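Local coordinates for fat acid-binding protein (Eubacterium ventriosum, PDB 3NYI) that binds stearic acid, a long-chain fatty acid, and probably works as a lipid-binding protein of the DegV family, at residues F77-E82 against L109-Y114; L191-V196 against G208-N212. All blocks are in the same frame, centred on the assembly; numbering follows the deposited sequence. Where two conformers were deposited one is given.

Interaction 1: residues F77-E82 against L109-Y114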
# COMPACT_ATOMS: atom_id res chain seq x y z
N PHE A 77 -15.23 -13.22 -4.65
CA PHE A 77 -16.49 -12.50 -4.85
C PHE A 77 -17.68 -13.47 -4.82
O PHE A 77 -18.69 -13.21 -4.18
CB PHE A 77 -16.51 -11.74 -6.18
CG PHE A 77 -15.47 -10.64 -6.29
CD1 PHE A 77 -14.74 -10.23 -5.18
CD2 PHE A 77 -15.23 -10.02 -7.50
CE1 PHE A 77 -13.79 -9.22 -5.29
CE2 PHE A 77 -14.28 -9.02 -7.63
CZ PHE A 77 -13.56 -8.61 -6.52
N ARG A 78 -17.53 -14.59 -5.52
CA ARG A 78 -18.61 -15.57 -5.65
C ARG A 78 -19.04 -16.14 -4.30
O ARG A 78 -20.24 -16.22 -4.01
CB ARG A 78 -18.19 -16.70 -6.59
CG ARG A 78 -19.32 -17.24 -7.44
CD ARG A 78 -18.89 -18.46 -8.25
NE ARG A 78 -17.67 -18.20 -9.02
CZ ARG A 78 -17.66 -17.77 -10.28
NH1 ARG A 78 -18.81 -17.54 -10.92
NH2 ARG A 78 -16.51 -17.58 -10.90
N SER A 79 -18.08 -16.52 -3.47
CA SER A 79 -18.40 -17.15 -2.19
C SER A 79 -19.16 -16.20 -1.26
O SER A 79 -20.07 -16.62 -0.55
CB SER A 79 -17.14 -17.69 -1.51
OG SER A 79 -16.33 -16.63 -1.02
N PHE A 80 -18.78 -14.92 -1.26
CA PHE A 80 -19.50 -13.94 -0.46
C PHE A 80 -20.89 -13.67 -1.04
O PHE A 80 -21.88 -13.64 -0.30
CB PHE A 80 -18.71 -12.62 -0.35
CG PHE A 80 -17.48 -12.72 0.51
CD1 PHE A 80 -17.53 -13.36 1.75
CD2 PHE A 80 -16.28 -12.15 0.11
CE1 PHE A 80 -16.40 -13.44 2.55
CE2 PHE A 80 -15.15 -12.23 0.91
CZ PHE A 80 -15.21 -12.88 2.13
N VAL A 81 -20.96 -13.48 -2.36
CA VAL A 81 -22.22 -13.13 -3.03
C VAL A 81 -23.32 -14.20 -2.92
O VAL A 81 -24.50 -13.89 -2.79
CB VAL A 81 -21.98 -12.78 -4.52
CG1 VAL A 81 -23.25 -12.94 -5.32
CG2 VAL A 81 -21.43 -11.37 -4.64
N GLU A 82 -22.93 -15.47 -2.98
CA GLU A 82 -23.93 -16.53 -2.85
C GLU A 82 -24.45 -16.60 -1.42
O GLU A 82 -25.47 -17.24 -1.15
CB GLU A 82 -23.38 -17.87 -3.32
CG GLU A 82 -22.15 -18.34 -2.59
CD GLU A 82 -21.46 -19.49 -3.31
OE1 GLU A 82 -20.88 -20.36 -2.63
OE2 GLU A 82 -21.49 -19.53 -4.57
N LEU A 109 -17.53 -11.58 -14.38
CA LEU A 109 -17.67 -13.03 -14.35
C LEU A 109 -18.75 -13.49 -13.36
O LEU A 109 -19.61 -14.31 -13.68
CB LEU A 109 -16.34 -13.68 -13.96
CG LEU A 109 -15.70 -14.69 -14.90
CD1 LEU A 109 -15.04 -13.97 -16.05
CD2 LEU A 109 -14.69 -15.52 -14.12
N VAL A 110 -18.70 -12.95 -12.14
CA VAL A 110 -19.59 -13.41 -11.08
C VAL A 110 -21.03 -13.00 -11.36
O VAL A 110 -21.97 -13.73 -11.07
CB VAL A 110 -19.14 -12.89 -9.68
CG1 VAL A 110 -20.17 -13.23 -8.60
CG2 VAL A 110 -17.78 -13.48 -9.33
N LEU A 111 -21.19 -11.82 -11.95
CA LEU A 111 -22.51 -11.31 -12.29
C LEU A 111 -23.29 -12.29 -13.16
O LEU A 111 -24.50 -12.47 -12.97
CB LEU A 111 -22.39 -9.96 -12.99
CG LEU A 111 -22.99 -8.79 -12.21
CD1 LEU A 111 -22.82 -9.02 -10.71
CD2 LEU A 111 -22.36 -7.47 -12.63
N GLU A 112 -22.60 -12.92 -14.11
CA GLU A 112 -23.23 -13.92 -14.97
C GLU A 112 -24.00 -14.95 -14.15
O GLU A 112 -25.16 -15.24 -14.43
CB GLU A 112 -22.18 -14.63 -15.82
CG GLU A 112 -21.49 -13.73 -16.81
CD GLU A 112 -20.38 -14.44 -17.55
OE1 GLU A 112 -20.29 -15.68 -17.46
OE2 GLU A 112 -19.58 -13.75 -18.22
N ASP A 113 -23.34 -15.51 -13.14
CA ASP A 113 -23.94 -16.54 -12.31
C ASP A 113 -24.81 -15.99 -11.18
O ASP A 113 -25.68 -16.69 -10.67
CB ASP A 113 -22.85 -17.47 -11.75
CG ASP A 113 -22.02 -18.13 -12.84
OD1 ASP A 113 -22.37 -18.00 -14.03
OD2 ASP A 113 -21.01 -18.78 -12.50
N TYR A 114 -24.56 -14.74 -10.78
CA TYR A 114 -25.35 -14.12 -9.71
C TYR A 114 -25.74 -12.68 -10.05
O TYR A 114 -25.18 -11.74 -9.49
CB TYR A 114 -24.59 -14.15 -8.38
CG TYR A 114 -24.14 -15.53 -7.95
CD1 TYR A 114 -24.87 -16.28 -7.04
CD2 TYR A 114 -22.97 -16.08 -8.45
CE1 TYR A 114 -24.45 -17.54 -6.64
CE2 TYR A 114 -22.54 -17.34 -8.06
CZ TYR A 114 -23.28 -18.06 -7.15
OH TYR A 114 -22.85 -19.31 -6.77

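Interaction 2: residues L191-V196 against G208-N212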
# COMPACT_ATOMS: atom_id res chain seq x y z
N LEU A 191 25.88 8.41 -9.17
CA LEU A 191 26.40 7.38 -8.27
C LEU A 191 26.26 7.78 -6.80
O LEU A 191 26.68 8.87 -6.40
CB LEU A 191 27.87 7.08 -8.60
CG LEU A 191 28.61 6.13 -7.66
CD1 LEU A 191 27.98 4.75 -7.70
CD2 LEU A 191 30.11 6.06 -8.00
N GLY A 192 25.67 6.89 -6.01
CA GLY A 192 25.55 7.10 -4.58
C GLY A 192 24.26 7.75 -4.11
O GLY A 192 23.96 7.75 -2.92
N VAL A 193 23.49 8.30 -5.04
CA VAL A 193 22.29 9.05 -4.66
C VAL A 193 21.07 8.17 -4.46
O VAL A 193 20.88 7.17 -5.16
CB VAL A 193 21.97 10.17 -5.68
CG1 VAL A 193 20.81 11.03 -5.19
CG2 VAL A 193 23.21 11.04 -5.91
N LYS A 194 20.25 8.52 -3.46
CA LYS A 194 18.95 7.90 -3.26
C LYS A 194 17.89 9.00 -3.22
O LYS A 194 18.17 10.13 -2.81
CB LYS A 194 18.89 7.08 -1.96
CG LYS A 194 19.89 5.92 -1.88
CD LYS A 194 21.22 6.42 -1.36
CE LYS A 194 22.20 5.29 -1.09
NZ LYS A 194 23.50 5.85 -0.62
N PRO A 195 16.68 8.66 -3.66
CA PRO A 195 15.56 9.61 -3.70
C PRO A 195 14.77 9.66 -2.40
O PRO A 195 14.69 8.68 -1.66
CB PRO A 195 14.67 9.04 -4.80
CG PRO A 195 14.89 7.53 -4.68
CD PRO A 195 16.36 7.38 -4.33
N VAL A 196 14.23 10.84 -2.12
CA VAL A 196 13.11 10.94 -1.20
C VAL A 196 11.92 10.94 -2.15
O VAL A 196 11.88 11.73 -3.10
CB VAL A 196 13.12 12.26 -0.42
CG1 VAL A 196 11.83 12.39 0.39
CG2 VAL A 196 14.35 12.35 0.48
N GLY A 208 12.97 14.90 -3.13
CA GLY A 208 14.28 15.29 -2.62
C GLY A 208 15.32 14.21 -2.95
O GLY A 208 14.98 13.18 -3.52
N ILE A 209 16.58 14.46 -2.61
CA ILE A 209 17.64 13.46 -2.78
C ILE A 209 18.64 13.50 -1.62
O ILE A 209 18.61 14.40 -0.79
CB ILE A 209 18.45 13.63 -4.10
CG1 ILE A 209 19.33 14.88 -4.05
CG2 ILE A 209 17.54 13.61 -5.33
CD1 ILE A 209 18.57 16.17 -3.99
N GLY A 210 19.52 12.51 -1.58
CA GLY A 210 20.56 12.46 -0.57
C GLY A 210 21.40 11.20 -0.71
O GLY A 210 21.21 10.43 -1.65
N ARG A 211 22.30 10.98 0.25
CA ARG A 211 23.26 9.87 0.16
C ARG A 211 23.31 9.05 1.44
O ARG A 211 23.47 7.83 1.40
CB ARG A 211 24.66 10.40 -0.15
CG ARG A 211 24.79 11.06 -1.51
CD ARG A 211 26.16 11.67 -1.70
NE ARG A 211 26.27 12.38 -2.97
CZ ARG A 211 26.48 11.78 -4.14
NH1 ARG A 211 26.62 10.46 -4.20
NH2 ARG A 211 26.56 12.51 -5.25
N ASN A 212 23.18 9.72 2.57
CA ASN A 212 23.27 9.07 3.87
C ASN A 212 21.89 8.62 4.35
O ASN A 212 20.95 9.40 4.32
CB ASN A 212 23.91 10.03 4.87
CG ASN A 212 23.93 9.48 6.28
OD1 ASN A 212 23.04 9.78 7.08
ND2 ASN A 212 24.95 8.69 6.60

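Interaction 1: residues F77-E82 against L109-Y114
Tyr114 OH donates a hydrogen bond, short but weak in its geometry, to Glu82 OE2 at 2.6 Å, reaching across the gap between the C-terminal parts of helices 70-81 and 99-113. Next to that bond Glu82 CB lies 3.5 Å from Tyr114 CE1, so the glutamate touches the phenol with its carbon stem as well as its carboxylate. The aliphatic part of Arg78 is used too: Arg78 CG comes within 3.3 Å of Tyr114 CE2, approaching the ring obliquely. Arg78 has two conformers; in the one described here, a bend at chi3 (-53°) brings the guanidinium toward helix 99-113, with Val110 CG2 over one face. In that conformer Arg78 NH1 and Asp113 OD2 form a salt bridge at 3.0 Å, a single nitrogen-oxygen contact with the two planes 40° apart. Toward the sheet the contact is apolar. Val81 CG1 packs on Tyr114 CB at 3.6 Å, and Val110 CG2 rests on Phe77 CB at 3.8 Å. The axes of 77-81 and 109-113 come within 10.1 Å and cross at -36°, their directions roughly alike. Phe77, Val81 and Val110 all reach Ile119 of strand 119-123, while Phe77 also touches Val87 and Cys89 of strand 87-91. Helix 99-113 is the connecting helix of the beta-alpha-beta unit made by these two parallel strands, and helix 70-81 packs beside it on the same N-terminal sheet.

Interaction 2: residues L191-V196 against G208-N212
The guanidinium of Arg211 has Val193 CG2 over one face, 3.5 Å above the plane and shifted toward the rim, and the carbonyl oxygen of Leu191 at its edge. Arg211 NH1 donates to Leu191 O at 2.7 Å; the oxygen lies in the guanidinium plane and accepts on a lone pair. The arginine chain, extended from CG to NE, runs beside the backbone of Gly192 to reach that carbonyl. Lys194 reaches across the contact as well: its bend at chi2 (86°) brings NZ to Arg211 O, 2.8 Å away on a lone pair, and NZ also donates to Gly192 O within its own segment. Two carbonyls therefore hold one ammonium group. Beyond them the strands pair in an antiparallel ladder. Lys194 and Gly210 form a hydrogen-bonded pair, with Lys194 N to Gly210 O at 2.8 Å and Gly210 N returning to Lys194 O at 3.0 Å; Pro195 and Ile209 follow as a non-hydrogen-bonded pair. Val193 CG1 packs on Ile209 CB at 3.7 Å. Lys194 and Val196 turn to the face covered by helix 213-231, touching Leu216. Pro195 and Ile209 point to the opposite face, where Pro195 touches Val168, Leu171 and Val183; its side chain is about 10 Å from the bound stearic acid, too far for contact. Both cationic side chains bond main-chain carbonyls, joining the loop before strand 194-200 to the end of strand 203-210, and the peptide dipoles probably help to offset their charge.

From the N terminus, interaction 1 comes first: the chain leaves helix 70-81, forms strand 87-91 and helix 99-113, and the contact closes that loop of 26 residues. Strand 119-123 follows directly. After further helices and strand 163-167 the chain reaches interaction 2, which closes a much shorter loop, the hairpin of strands 194-200 and 203-210, at its open end before helix 213-231. The two loops lie in series and neither nest nor cross. Interaction 1 joins two helices flanking the N-terminal sheet; interaction 2 joins the edge strand 203-210 of the second sheet to its neighbour. Their centres are about 48 Å apart, on opposite sides of the chain's centre.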